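PDB 3HPD: hydroxyethylthiazole kinase from Pyrococcus horikoshii, which probably phosphorylates the hydroxyl group of 4-methyl-5-(2-hydroxyethyl)thiazole with ATP, a magnesium-dependent step on the way to thiamine diphosphate. Local coordinates for residues A[8-13]-A[205-210]; A[149-154]-A[162-167]; A[176-181]-A[213-218]; A[221-226]-A[256-261]; A[229-234]-A[243-248]. One frame throughout, in Å; residues are numbered along the deposited sequence.

Contact 1: residues A[8-13]-A[205-210]; sequences LKRVRE and VAVTEP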
# COMPACT_ATOMS: atom_id res chain seq x y z
N LEU A 8 8.45 26.15 2.67
CA LEU A 8 7.29 25.55 2.03
C LEU A 8 7.15 26.11 0.62
O LEU A 8 6.90 25.37 -0.33
CB LEU A 8 6.02 25.84 2.82
CG LEU A 8 4.72 25.25 2.25
CD1 LEU A 8 4.83 23.73 2.19
CD2 LEU A 8 3.54 25.66 3.11
N LYS A 9 7.30 27.43 0.50
CA LYS A 9 7.19 28.08 -0.79
C LYS A 9 8.26 27.54 -1.74
O LYS A 9 7.97 27.29 -2.91
CB LYS A 9 7.34 29.60 -0.63
CG LYS A 9 6.15 30.25 0.07
CD LYS A 9 6.35 31.75 0.23
CE LYS A 9 5.14 32.39 0.90
NZ LYS A 9 5.35 33.85 1.11
N ARG A 10 9.47 27.35 -1.23
CA ARG A 10 10.56 26.82 -2.05
C ARG A 10 10.29 25.40 -2.53
O ARG A 10 10.59 25.05 -3.67
CB ARG A 10 11.89 26.85 -1.28
CG ARG A 10 12.48 28.24 -1.12
CD ARG A 10 13.98 28.18 -0.84
NE ARG A 10 14.28 27.50 0.42
CZ ARG A 10 13.91 27.95 1.61
NH1 ARG A 10 13.21 29.07 1.72
NH2 ARG A 10 14.23 27.27 2.70
N VAL A 11 9.72 24.58 -1.66
CA VAL A 11 9.40 23.20 -2.03
C VAL A 11 8.40 23.21 -3.18
O VAL A 11 8.57 22.49 -4.16
CB VAL A 11 8.78 22.42 -0.85
CG1 VAL A 11 8.17 21.11 -1.34
CG2 VAL A 11 9.83 22.14 0.20
N ARG A 12 7.37 24.03 -3.06
CA ARG A 12 6.35 24.10 -4.09
C ARG A 12 6.80 24.74 -5.40
O ARG A 12 6.31 24.38 -6.47
CB ARG A 12 5.12 24.80 -3.52
CG ARG A 12 4.49 23.97 -2.42
CD ARG A 12 3.34 24.66 -1.74
NE ARG A 12 2.64 23.75 -0.85
CZ ARG A 12 1.69 24.13 0.01
NH1 ARG A 12 1.35 25.41 0.08
NH2 ARG A 12 1.09 23.23 0.78
N GLU A 13 7.74 25.67 -5.31
CA GLU A 13 8.25 26.33 -6.52
C GLU A 13 9.22 25.42 -7.25
O GLU A 13 9.18 25.31 -8.48
CB GLU A 13 8.96 27.63 -6.16
CG GLU A 13 8.11 28.64 -5.42
CD GLU A 13 8.87 29.91 -5.09
OE1 GLU A 13 10.04 29.81 -4.65
OE2 GLU A 13 8.31 31.01 -5.25
N VAL A 205 14.61 19.25 2.85
CA VAL A 205 16.07 19.28 2.89
C VAL A 205 16.68 19.49 1.51
O VAL A 205 17.85 19.84 1.38
CB VAL A 205 16.63 17.99 3.55
CG1 VAL A 205 16.68 16.84 2.55
CG2 VAL A 205 18.00 18.27 4.14
N ALA A 206 15.87 19.30 0.47
CA ALA A 206 16.34 19.51 -0.89
C ALA A 206 16.42 21.01 -1.19
O ALA A 206 17.13 21.44 -2.11
CB ALA A 206 15.41 18.83 -1.89
N VAL A 207 15.69 21.82 -0.42
CA VAL A 207 15.67 23.26 -0.65
C VAL A 207 16.15 24.15 0.50
O VAL A 207 16.21 25.37 0.35
CB VAL A 207 14.25 23.73 -1.07
CG1 VAL A 207 13.83 23.03 -2.35
CG2 VAL A 207 13.26 23.46 0.05
N THR A 208 16.49 23.56 1.64
CA THR A 208 16.96 24.34 2.78
C THR A 208 17.82 23.47 3.71
O THR A 208 17.73 22.24 3.66
CB THR A 208 15.78 24.96 3.57
OG1 THR A 208 16.27 25.60 4.75
CG2 THR A 208 14.76 23.91 3.94
N GLU A 209 18.64 24.10 4.53
CA GLU A 209 19.51 23.35 5.43
C GLU A 209 18.74 22.44 6.38
O GLU A 209 17.61 22.74 6.77
CB GLU A 209 20.43 24.30 6.20
CG GLU A 209 21.52 24.90 5.32
CD GLU A 209 22.40 23.84 4.68
OE1 GLU A 209 23.18 23.18 5.40
OE2 GLU A 209 22.31 23.65 3.44
N PRO A 210 19.34 21.29 6.76
CA PRO A 210 18.80 20.25 7.65
C PRO A 210 18.01 20.66 8.88
O PRO A 210 16.91 20.14 9.11
CB PRO A 210 20.04 19.44 8.00
CG PRO A 210 20.83 19.50 6.74
CD PRO A 210 20.72 20.96 6.36

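Contact 2: residues A[149-154]-A[162-167]; sequences KLTMNA and VAVTGA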
# COMPACT_ATOMS: atom_id res chain seq x y z
N LYS A 149 17.71 16.79 25.64
CA LYS A 149 19.09 16.38 25.84
C LYS A 149 19.45 15.25 24.88
O LYS A 149 20.55 15.22 24.32
CB LYS A 149 19.30 15.93 27.29
CG LYS A 149 20.65 15.28 27.57
CD LYS A 149 20.86 15.09 29.07
CE LYS A 149 21.97 14.09 29.37
NZ LYS A 149 23.29 14.50 28.82
N LEU A 150 18.52 14.32 24.68
CA LEU A 150 18.75 13.19 23.79
C LEU A 150 18.99 13.68 22.37
O LEU A 150 19.94 13.26 21.70
CB LEU A 150 17.55 12.24 23.79
CG LEU A 150 17.65 11.07 22.79
CD1 LEU A 150 18.88 10.24 23.12
CD2 LEU A 150 16.40 10.22 22.84
N THR A 151 18.13 14.58 21.90
CA THR A 151 18.24 15.13 20.56
C THR A 151 19.62 15.74 20.34
O THR A 151 20.27 15.46 19.33
CB THR A 151 17.16 16.20 20.33
OG1 THR A 151 15.88 15.65 20.63
CG2 THR A 151 17.18 16.67 18.88
N MET A 152 20.07 16.57 21.28
CA MET A 152 21.38 17.21 21.18
C MET A 152 22.55 16.24 21.18
O MET A 152 23.43 16.33 20.33
CB MET A 152 21.60 18.20 22.33
CG MET A 152 22.99 18.83 22.30
SD MET A 152 23.74 19.09 23.92
CE MET A 152 25.20 18.02 23.81
N ASN A 153 22.56 15.32 22.14
CA ASN A 153 23.65 14.35 22.24
C ASN A 153 23.73 13.48 20.99
O ASN A 153 24.82 13.17 20.52
CB ASN A 153 23.49 13.46 23.48
CG ASN A 153 23.77 14.21 24.77
OD1 ASN A 153 24.66 15.06 24.82
ND2 ASN A 153 23.03 13.88 25.82
N ALA A 154 22.57 13.09 20.47
CA ALA A 154 22.54 12.26 19.27
C ALA A 154 23.05 13.05 18.07
O ALA A 154 23.75 12.51 17.22
CB ALA A 154 21.11 11.77 19.01
N VAL A 162 19.26 15.91 14.18
CA VAL A 162 18.42 14.85 14.71
C VAL A 162 17.11 15.39 15.21
O VAL A 162 17.03 16.50 15.75
CB VAL A 162 19.12 14.12 15.89
CG1 VAL A 162 18.17 13.10 16.52
CG2 VAL A 162 20.39 13.43 15.40
N ALA A 163 16.06 14.61 15.02
CA ALA A 163 14.74 14.98 15.49
C ALA A 163 14.21 13.80 16.30
O ALA A 163 14.22 12.66 15.84
CB ALA A 163 13.80 15.27 14.32
N VAL A 164 13.81 14.09 17.54
CA VAL A 164 13.22 13.08 18.40
C VAL A 164 11.76 13.51 18.46
O VAL A 164 11.42 14.53 19.06
CB VAL A 164 13.83 13.09 19.82
CG1 VAL A 164 13.08 12.11 20.71
CG2 VAL A 164 15.30 12.72 19.76
N THR A 165 10.90 12.75 17.80
CA THR A 165 9.49 13.07 17.74
C THR A 165 8.70 12.62 18.97
O THR A 165 9.08 11.66 19.64
CB THR A 165 8.86 12.46 16.48
OG1 THR A 165 9.00 11.04 16.51
CG2 THR A 165 9.57 12.98 15.24
N GLY A 166 7.62 13.33 19.26
CA GLY A 166 6.78 13.01 20.40
C GLY A 166 5.68 14.05 20.53
O GLY A 166 5.45 14.82 19.59
N ALA A 167 5.00 14.08 21.67
CA ALA A 167 3.94 15.06 21.90
C ALA A 167 4.54 16.41 21.51
O ALA A 167 3.91 17.22 20.84
CB ALA A 167 3.52 15.06 23.37

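Contact 3: residues A[176-181]-A[213-218]; sequences RTFAVY and ATTSAL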
# COMPACT_ATOMS: atom_id res chain seq x y z
N ARG A 176 22.06 24.47 17.70
CA ARG A 176 20.75 25.11 17.87
C ARG A 176 19.68 24.03 18.03
O ARG A 176 19.83 22.92 17.51
CB ARG A 176 20.40 25.98 16.66
CG ARG A 176 21.28 27.20 16.46
CD ARG A 176 20.83 28.00 15.24
NE ARG A 176 19.58 28.72 15.47
CZ ARG A 176 18.91 29.38 14.53
NH1 ARG A 176 19.36 29.40 13.28
NH2 ARG A 176 17.79 30.03 14.84
N THR A 177 18.61 24.37 18.73
CA THR A 177 17.54 23.41 18.96
C THR A 177 16.18 24.08 18.87
O THR A 177 16.00 25.22 19.31
CB THR A 177 17.68 22.74 20.34
OG1 THR A 177 18.93 22.04 20.40
CG2 THR A 177 16.55 21.76 20.60
N PHE A 178 15.22 23.37 18.28
CA PHE A 178 13.86 23.87 18.13
C PHE A 178 12.88 22.88 18.75
O PHE A 178 13.10 21.67 18.72
CB PHE A 178 13.50 24.06 16.65
CG PHE A 178 14.12 25.27 16.03
CD1 PHE A 178 13.48 26.51 16.11
CD2 PHE A 178 15.34 25.18 15.36
CE1 PHE A 178 14.05 27.64 15.53
CE2 PHE A 178 15.91 26.31 14.78
CZ PHE A 178 15.27 27.54 14.86
N ALA A 179 11.79 23.41 19.30
CA ALA A 179 10.74 22.59 19.89
C ALA A 179 9.49 22.82 19.06
O ALA A 179 9.13 23.96 18.78
CB ALA A 179 10.50 23.00 21.33
N VAL A 180 8.84 21.73 18.65
CA VAL A 180 7.62 21.82 17.86
C VAL A 180 6.45 21.29 18.67
O VAL A 180 6.48 20.14 19.12
CB VAL A 180 7.74 21.00 16.56
CG1 VAL A 180 6.42 21.02 15.80
CG2 VAL A 180 8.86 21.57 15.70
N TYR A 181 5.43 22.12 18.86
CA TYR A 181 4.26 21.73 19.66
C TYR A 181 3.05 21.31 18.84
O TYR A 181 2.05 20.86 19.40
CB TYR A 181 3.87 22.88 20.59
CG TYR A 181 4.99 23.33 21.49
CD1 TYR A 181 5.36 22.59 22.61
CD2 TYR A 181 5.71 24.49 21.21
CE1 TYR A 181 6.42 22.98 23.42
CE2 TYR A 181 6.78 24.89 22.01
CZ TYR A 181 7.13 24.13 23.11
OH TYR A 181 8.19 24.52 23.90
N ALA A 213 14.96 22.55 7.66
CA ALA A 213 14.16 21.65 6.82
C ALA A 213 13.34 20.70 7.67
O ALA A 213 12.13 20.55 7.47
CB ALA A 213 15.08 20.86 5.89
N THR A 214 13.99 20.05 8.64
CA THR A 214 13.31 19.10 9.51
C THR A 214 12.28 19.81 10.39
O THR A 214 11.17 19.30 10.57
CB THR A 214 14.33 18.35 10.39
OG1 THR A 214 15.37 17.81 9.57
CG2 THR A 214 13.65 17.21 11.14
N THR A 215 12.64 20.97 10.93
CA THR A 215 11.72 21.72 11.77
C THR A 215 10.50 22.11 10.94
O THR A 215 9.37 22.02 11.41
CB THR A 215 12.37 23.02 12.32
OG1 THR A 215 13.51 22.68 13.13
CG2 THR A 215 11.38 23.80 13.17
N SER A 216 10.74 22.53 9.70
CA SER A 216 9.64 22.93 8.81
C SER A 216 8.72 21.75 8.52
O SER A 216 7.50 21.90 8.46
CB SER A 216 10.18 23.48 7.50
OG SER A 216 10.93 24.67 7.71
N ALA A 217 9.30 20.57 8.34
CA ALA A 217 8.52 19.37 8.04
C ALA A 217 7.61 19.01 9.21
O ALA A 217 6.44 18.67 9.02
CB ALA A 217 9.45 18.21 7.73
N LEU A 218 8.15 19.10 10.42
CA LEU A 218 7.39 18.78 11.62
C LEU A 218 6.26 19.76 11.88
O LEU A 218 5.17 19.36 12.28
CB LEU A 218 8.33 18.71 12.83
CG LEU A 218 9.22 17.47 12.85
CD1 LEU A 218 10.45 17.71 13.70
CD2 LEU A 218 8.42 16.28 13.37

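Contact 4: residues A[221-226]-A[256-261]; sequences FGIAAE and TYAKVR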
# COMPACT_ATOMS: atom_id res chain seq x y z
N PHE A 221 3.55 19.24 8.97
CA PHE A 221 2.78 18.01 9.16
C PHE A 221 1.94 18.08 10.42
O PHE A 221 0.81 17.58 10.45
CB PHE A 221 3.71 16.80 9.23
CG PHE A 221 2.98 15.48 9.25
CD1 PHE A 221 2.40 14.98 8.09
CD2 PHE A 221 2.85 14.76 10.43
CE1 PHE A 221 1.70 13.78 8.10
CE2 PHE A 221 2.16 13.55 10.46
CZ PHE A 221 1.58 13.06 9.29
N GLY A 222 2.49 18.68 11.47
CA GLY A 222 1.77 18.81 12.72
C GLY A 222 0.52 19.64 12.56
O GLY A 222 -0.53 19.32 13.13
N ILE A 223 0.62 20.71 11.78
CA ILE A 223 -0.52 21.58 11.52
C ILE A 223 -1.54 20.83 10.66
O ILE A 223 -2.75 20.95 10.88
CB ILE A 223 -0.09 22.87 10.78
CG1 ILE A 223 0.81 23.71 11.70
CG2 ILE A 223 -1.33 23.66 10.35
CD1 ILE A 223 1.32 25.00 11.06
N ALA A 224 -1.06 20.07 9.69
CA ALA A 224 -1.96 19.31 8.82
C ALA A 224 -2.76 18.34 9.67
O ALA A 224 -3.95 18.11 9.42
CB ALA A 224 -1.16 18.55 7.75
N ALA A 225 -2.12 17.77 10.69
CA ALA A 225 -2.77 16.83 11.59
C ALA A 225 -3.88 17.53 12.38
O ALA A 225 -4.98 16.99 12.54
CB ALA A 225 -1.75 16.22 12.54
N GLU A 226 -3.60 18.73 12.87
CA GLU A 226 -4.59 19.49 13.62
C GLU A 226 -5.77 19.84 12.73
O GLU A 226 -6.92 19.70 13.14
CB GLU A 226 -3.95 20.77 14.18
CG GLU A 226 -2.94 20.52 15.29
CD GLU A 226 -2.17 21.77 15.67
OE1 GLU A 226 -2.79 22.85 15.77
OE2 GLU A 226 -0.94 21.67 15.89
N THR A 256 -1.15 31.38 11.50
CA THR A 256 -2.16 31.24 12.53
C THR A 256 -2.10 29.96 13.38
O THR A 256 -2.59 29.96 14.51
CB THR A 256 -3.58 31.35 11.92
OG1 THR A 256 -3.71 30.44 10.83
CG2 THR A 256 -3.82 32.77 11.41
N TYR A 257 -1.51 28.89 12.86
CA TYR A 257 -1.44 27.63 13.61
C TYR A 257 -0.09 27.18 14.14
O TYR A 257 -0.02 26.39 15.08
CB TYR A 257 -2.00 26.47 12.77
CG TYR A 257 -3.51 26.36 12.76
CD1 TYR A 257 -4.29 27.18 11.95
CD2 TYR A 257 -4.16 25.42 13.56
CE1 TYR A 257 -5.68 27.07 11.93
CE2 TYR A 257 -5.55 25.29 13.55
CZ TYR A 257 -6.30 26.12 12.73
OH TYR A 257 -7.67 25.99 12.71
N ALA A 258 1.00 27.67 13.55
CA ALA A 258 2.33 27.26 13.98
C ALA A 258 2.62 27.46 15.46
O ALA A 258 2.38 28.53 16.02
CB ALA A 258 3.40 27.97 13.13
N LYS A 259 3.14 26.40 16.09
CA LYS A 259 3.52 26.42 17.50
C LYS A 259 4.95 25.87 17.52
O LYS A 259 5.15 24.66 17.62
CB LYS A 259 2.61 25.53 18.34
CG LYS A 259 1.14 25.90 18.29
CD LYS A 259 0.35 25.06 19.29
CE LYS A 259 -1.14 25.35 19.21
NZ LYS A 259 -1.43 26.80 19.35
N VAL A 260 5.92 26.77 17.43
CA VAL A 260 7.32 26.37 17.40
C VAL A 260 8.20 27.46 18.02
O VAL A 260 7.91 28.64 17.88
CB VAL A 260 7.79 26.11 15.95
CG1 VAL A 260 7.47 27.31 15.07
CG2 VAL A 260 9.28 25.81 15.91
N ARG A 261 9.27 27.05 18.69
CA ARG A 261 10.16 28.02 19.32
C ARG A 261 11.59 27.49 19.37
O ARG A 261 11.82 26.28 19.40
CB ARG A 261 9.69 28.34 20.74
CG ARG A 261 9.57 27.12 21.65
CD ARG A 261 9.08 27.50 23.04
NE ARG A 261 10.11 28.16 23.84
CZ ARG A 261 10.99 27.51 24.60
NH1 ARG A 261 10.96 26.19 24.67
NH2 ARG A 261 11.90 28.19 25.29

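Contact 5: residues A[229-234]-A[243-248]; sequences YEEAKY and YDWLYR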
# COMPACT_ATOMS: atom_id res chain seq x y z
N TYR A 229 -7.93 16.76 11.93
CA TYR A 229 -8.80 16.37 13.03
C TYR A 229 -10.02 17.28 13.12
O TYR A 229 -11.11 16.83 13.48
CB TYR A 229 -8.03 16.41 14.36
CG TYR A 229 -8.81 15.78 15.49
CD1 TYR A 229 -8.95 14.39 15.57
CD2 TYR A 229 -9.47 16.56 16.43
CE1 TYR A 229 -9.72 13.80 16.57
CE2 TYR A 229 -10.24 15.98 17.44
CZ TYR A 229 -10.36 14.60 17.50
OH TYR A 229 -11.13 14.03 18.48
N GLU A 230 -9.86 18.55 12.78
CA GLU A 230 -10.98 19.49 12.83
C GLU A 230 -12.11 18.99 11.92
O GLU A 230 -13.29 19.20 12.21
CB GLU A 230 -10.55 20.88 12.38
CG GLU A 230 -9.42 21.49 13.20
CD GLU A 230 -9.05 22.89 12.75
OE1 GLU A 230 -9.38 23.26 11.61
OE2 GLU A 230 -8.41 23.62 13.54
N GLU A 231 -11.72 18.35 10.82
CA GLU A 231 -12.68 17.83 9.85
C GLU A 231 -13.05 16.35 10.00
O GLU A 231 -14.11 15.94 9.52
CB GLU A 231 -12.14 18.03 8.43
CG GLU A 231 -12.16 19.45 7.92
CD GLU A 231 -11.87 19.50 6.43
OE1 GLU A 231 -10.69 19.44 6.03
OE2 GLU A 231 -12.85 19.57 5.65
N ALA A 232 -12.19 15.57 10.63
CA ALA A 232 -12.42 14.14 10.79
C ALA A 232 -11.90 13.62 12.13
O ALA A 232 -10.70 13.64 12.38
CB ALA A 232 -11.76 13.38 9.64
N LYS A 233 -12.81 13.14 12.97
CA LYS A 233 -12.47 12.65 14.31
C LYS A 233 -12.12 11.17 14.41
O LYS A 233 -11.76 10.69 15.48
CB LYS A 233 -13.65 12.93 15.25
CG LYS A 233 -14.17 14.36 15.22
CD LYS A 233 -13.18 15.33 15.83
CE LYS A 233 -13.69 16.76 15.77
NZ LYS A 233 -13.87 17.22 14.37
N TYR A 234 -12.22 10.45 13.29
CA TYR A 234 -11.94 9.01 13.29
C TYR A 234 -10.80 8.67 12.34
O TYR A 234 -10.64 9.32 11.31
CB TYR A 234 -13.23 8.27 12.94
CG TYR A 234 -14.40 8.84 13.73
CD1 TYR A 234 -14.45 8.73 15.12
CD2 TYR A 234 -15.42 9.53 13.08
CE1 TYR A 234 -15.50 9.31 15.85
CE2 TYR A 234 -16.47 10.11 13.80
CZ TYR A 234 -16.50 10.00 15.18
OH TYR A 234 -17.54 10.56 15.89
N TYR A 243 -3.68 14.30 3.74
CA TYR A 243 -3.23 14.66 2.40
C TYR A 243 -3.89 15.95 1.95
O TYR A 243 -3.26 16.79 1.31
CB TYR A 243 -3.58 13.55 1.42
CG TYR A 243 -3.03 12.21 1.83
CD1 TYR A 243 -1.67 11.92 1.70
CD2 TYR A 243 -3.86 11.25 2.40
CE1 TYR A 243 -1.15 10.71 2.14
CE2 TYR A 243 -3.34 10.02 2.84
CZ TYR A 243 -1.99 9.76 2.70
OH TYR A 243 -1.47 8.55 3.11
N ASP A 244 -5.17 16.11 2.28
CA ASP A 244 -5.90 17.31 1.90
C ASP A 244 -5.20 18.54 2.45
O ASP A 244 -5.02 19.53 1.73
CB ASP A 244 -7.34 17.27 2.42
CG ASP A 244 -8.22 16.32 1.63
OD1 ASP A 244 -7.72 15.68 0.69
OD2 ASP A 244 -9.41 16.23 1.96
N TRP A 245 -4.81 18.48 3.71
CA TRP A 245 -4.17 19.63 4.32
C TRP A 245 -2.70 19.84 4.01
O TRP A 245 -2.20 20.96 4.11
CB TRP A 245 -4.44 19.64 5.83
CG TRP A 245 -5.82 20.14 6.06
CD1 TRP A 245 -6.95 19.39 6.29
CD2 TRP A 245 -6.26 21.49 5.90
NE1 TRP A 245 -8.06 20.20 6.26
CE2 TRP A 245 -7.67 21.49 6.02
CE3 TRP A 245 -5.60 22.70 5.65
CZ2 TRP A 245 -8.43 22.66 5.90
CZ3 TRP A 245 -6.36 23.86 5.53
CH2 TRP A 245 -7.76 23.83 5.66
N LEU A 246 -1.99 18.79 3.61
CA LEU A 246 -0.59 18.96 3.23
C LEU A 246 -0.61 19.78 1.94
O LEU A 246 0.35 20.47 1.61
CB LEU A 246 0.08 17.61 2.99
CG LEU A 246 0.48 16.88 4.28
CD1 LEU A 246 1.07 15.51 3.94
CD2 LEU A 246 1.51 17.73 5.04
N TYR A 247 -1.73 19.68 1.23
CA TYR A 247 -1.95 20.39 -0.03
C TYR A 247 -2.48 21.81 0.21
O TYR A 247 -2.05 22.76 -0.43
CB TYR A 247 -2.95 19.61 -0.87
CG TYR A 247 -3.32 20.23 -2.20
CD1 TYR A 247 -2.48 20.13 -3.31
CD2 TYR A 247 -4.54 20.91 -2.35
CE1 TYR A 247 -2.85 20.67 -4.54
CE2 TYR A 247 -4.91 21.45 -3.58
CZ TYR A 247 -4.06 21.33 -4.67
OH TYR A 247 -4.44 21.85 -5.89
N ARG A 248 -3.43 21.93 1.14
CA ARG A 248 -4.05 23.22 1.44
C ARG A 248 -3.25 24.17 2.33
O ARG A 248 -3.42 25.38 2.25
CB ARG A 248 -5.42 23.01 2.09
CG ARG A 248 -6.42 22.25 1.23
CD ARG A 248 -7.76 22.12 1.95
NE ARG A 248 -8.41 23.42 2.15
CZ ARG A 248 -9.58 23.58 2.75
NH1 ARG A 248 -10.25 22.54 3.22
NH2 ARG A 248 -10.09 24.80 2.87
O HOH W 1 -10.12 19.56 3.16

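Contact 1: residues A[8-13]-A[205-210]
The CA atoms of Arg10, on the helix, and Val207, in the loop facing it, stand 6.4 Å apart, the nearest backbone approach of 8-13 to 205-210, and both residues turn their CB atoms toward each other. Arg10 CB lies 3.9 Å from Val207 CG2, and the rest of its chain carries the guanidinium on along the loop. A bend at chi3 (-63°) brings NE round to Val207 O, with which it forms a 2.9 Å hydrogen bond at an N-H...O angle of 164°. The carbonyl oxygen sits close to the guanidinium plane, yet the donor stands above the carbonyl plane, 45° out of it. Next along the edge of the same group, NH2 comes to 2.9 Å from Thr208 CB, shorter than normal packing, so the exact placing of NH2 is doubtful; the nearby Thr208 OG1 is poorly angled and makes no hydrogen bond to it. The loop joins helix 193-205 to helix 210-231 in this ribokinase-like alpha/beta fold, with Glu209, after Thr208, as the N-cap of the second helix, and helix 2-14 lies against it. Replacing Arg10 by a leucine would probably leave Val207 O without this donor. On the more buried side the contact is apolar: Val11 CG2 meets Val207 CG2 at 3.7 Å, the two side chains crossing at about a right angle. Leu37 of helix 27-37 touches Val11 as well, while Thr208 also packs on Ala7 and Ala213.

Contact 2: residues A[149-154]-A[162-167]
Thr151, Ala154 and Leu150 of helix 144-157 pack against Val162 and Val164 of strand 161-165 in a buried helix-on-sheet contact, without a hydrogen bond between the two segments. Helix and strand run nearly antiparallel, at 155°, with their axes 7.7 Å apart at the closest point. Thr151 sits in the middle and uses both branches. Its OG1 stands beside the backbone N (chi1 -54°), which leaves the methyl CG2 anti to it; CG2 rests 3.1 Å from Val162 O, and OG1 lies 3.1 Å from Val164 CG2, both tight approaches. The hydroxyl is not left without a partner in this apolar setting, because OG1 is hydrogen-bonded to Ala147 O one turn back in the helix. Val164 CG2 also receives Leu150, whose CD2 comes to 4.1 Å, the two side chains crossing at about a right angle. At the other end Ala154 CB faces Val162 CG2 at 4.0 Å. Phe121 and Leu128 of helix 121-131 touch Leu150, and Ile124 of that helix touches Ala154. Ala163 and Thr165 alternate with the two valines and direct their CB atoms away from helix 144-157, and the Thr165 side chain touches Lys118. Helix 144-157 belongs to the connection between the neighbouring parallel strands 116-120 and 161-165, a beta-alpha-beta crossover as in other ribokinase-like kinases, with Lys118 on the first strand and Thr165 near the C-terminal end of the second both predicted to bind ATP.

Contact 3: residues A[176-181]-A[213-218]
Phe178 and Val180 of strand 177-180 face Thr215 and Leu218 of helix 210-231, part of the helix-on-sheet packing of this ribokinase-like alpha/beta fold. Strand and helix run almost parallel, 6° apart, with axes 9.2 Å from each other, and no hydrogen bond joins the two segments. The apolar share belongs mainly to Val180. Its CG2 lies 4.1 Å from Leu218 CB and 4.2 Å from Thr215 CG2, so this one methyl fits between two residues a helical turn apart. Leu218 also reaches the side chain of Thr165, a predicted ATP-binding residue, which places the contact beside the probable nucleotide site.

Aromatic and polar atoms meet at Phe178. Thr215 OG1 approaches its ring obliquely, 3.8 Å from CD2, and the same hydroxyl is hydrogen-bonded to Leu211 O within its own helix. Phe3 of helix 2-14 meets the Phe178 ring edge-to-face. On the strand side, Arg176 forms a salt bridge with Glu262 of the neighbouring strand. With CG anti to the carbonyl carbon (chi1 -76°), the Phe178 ring reaches back to that arginine, where CE2 stands 4.1 Å above one face of the guanidinium, toward its rim.

Contact 4: residues A[221-226]-A[256-261]
Ile223 of helix 210-231 supplies most of the apolar contact with Tyr257 and Ala258, where helix 251-257 gives way to the final strand. The CA atoms of Ile223 and Tyr257 are 6.5 Å apart. The two branches of the isoleucine divide the work: CG2 meets Tyr257 CB at 3.8 Å, while the longer branch, extended at chi2 (179°), carries CD1 to 3.7 Å from Ala258 N and 4.2 Å from Ala258 CB. Ile249 and Asn182 touch this side chain as well. An exchange of Ile223 for alanine is likely to open a gap under Tyr257 CB and beside the backbone of Ala258, just where the chain leaves the helix.

A carboxylate meets an aromatic edge where Glu226 passes Tyr257, the two side chains sliding past each other in opposite directions. Glu226 OE1 lies in the plane of the ring, at its edge, 3.7 Å from CD2, with carboxylate and ring planes 53° apart. Its other oxygen, OE2, takes hydrogen bonds from Gly183 N and Asn182 ND2; because the same ND2 also binds Tyr257 O, Asn182 joins the two sides. Tyr257 OH is hydrogen-bonded to Glu230 and Lys227, further along helix 210-231, so both ends of the tyrosine lean on that helix. Lys259 NZ stands 5.5 Å from Glu226 OE1, too far for a salt bridge but near enough for a probable mild attraction.

The contact joins helix 210-231 to the passage from helix 251-257 into strand 260-263, the outermost strand at that end of the sheet within this chain of the ribokinase-like fold.

Contact 5: residues A[229-234]-A[243-248]
Glu231 and Trp245 bury the most surface here, and a single hydrogen bond joins them: Trp245 NE1 donates to Glu231 OE1 over 2.7 Å with an N-H...O angle of 161°. The backbones stay well apart, 10.3 Å between the CA atoms of Glu231 and Trp245, and the glutamate spans the interval with a chain extended beyond CG. Its oxygen enters at the edge of the indole, close to the ring plane, and is met on its anti side; carboxylate and indole planes stand almost upright to each other, 79° apart. The bond ties the C-terminal end of helix 210-231 to helix 235-248, two consecutive helices joined by a short loop at the periphery of the fold.

Arg248, one turn beyond Trp245, adds a charge. The direct approach of its NH1 to Glu231 OE1, 4.2 Å, is beyond a salt bridge, but a water closes the distance: it donates to Glu231 OE1 at 2.9 Å and accepts from Arg248 NH1 at 3.0 Å. OE1 is therefore gripped by two donors, while OE2 forms a salt bridge with Lys241. Arg248 CD lies over the rim of one indole face, and Trp245 CH2 stands 3.4 Å from the guanidinium plane, over its centre; Lys227 makes a cation-pi contact with the same tryptophan. Tyr234 of the second subunit packs on Arg248, and Ser237 of that subunit is hydrogen-bonded to Asp244.

From the N terminus, contact 1 closes the longest loop, joining helix 2-14 to the connection before helix 210-231. Contact 2 is nested within it, a short helix-to-strand closure in the middle of the sheet. Contact 3 follows contact 2 but crosses contact 1, since strand 177-180 lies inside that loop and residues 213-218 beyond it; Ala213, in the second segment of contact 3, packs on Val205 and Thr208 of contact 1. Contact 4 comes after, in series, and contact 5 is nested within it. Helix 210-231 serves contacts 3, 4 and 5 in turn, running from the sheet out to helix 235-248. Backbone pairing of strands 177-180 and 260-263 joins contacts 3 and 4, and Ala224 packing on Trp245 and Leu246 joins contacts 4 and 5.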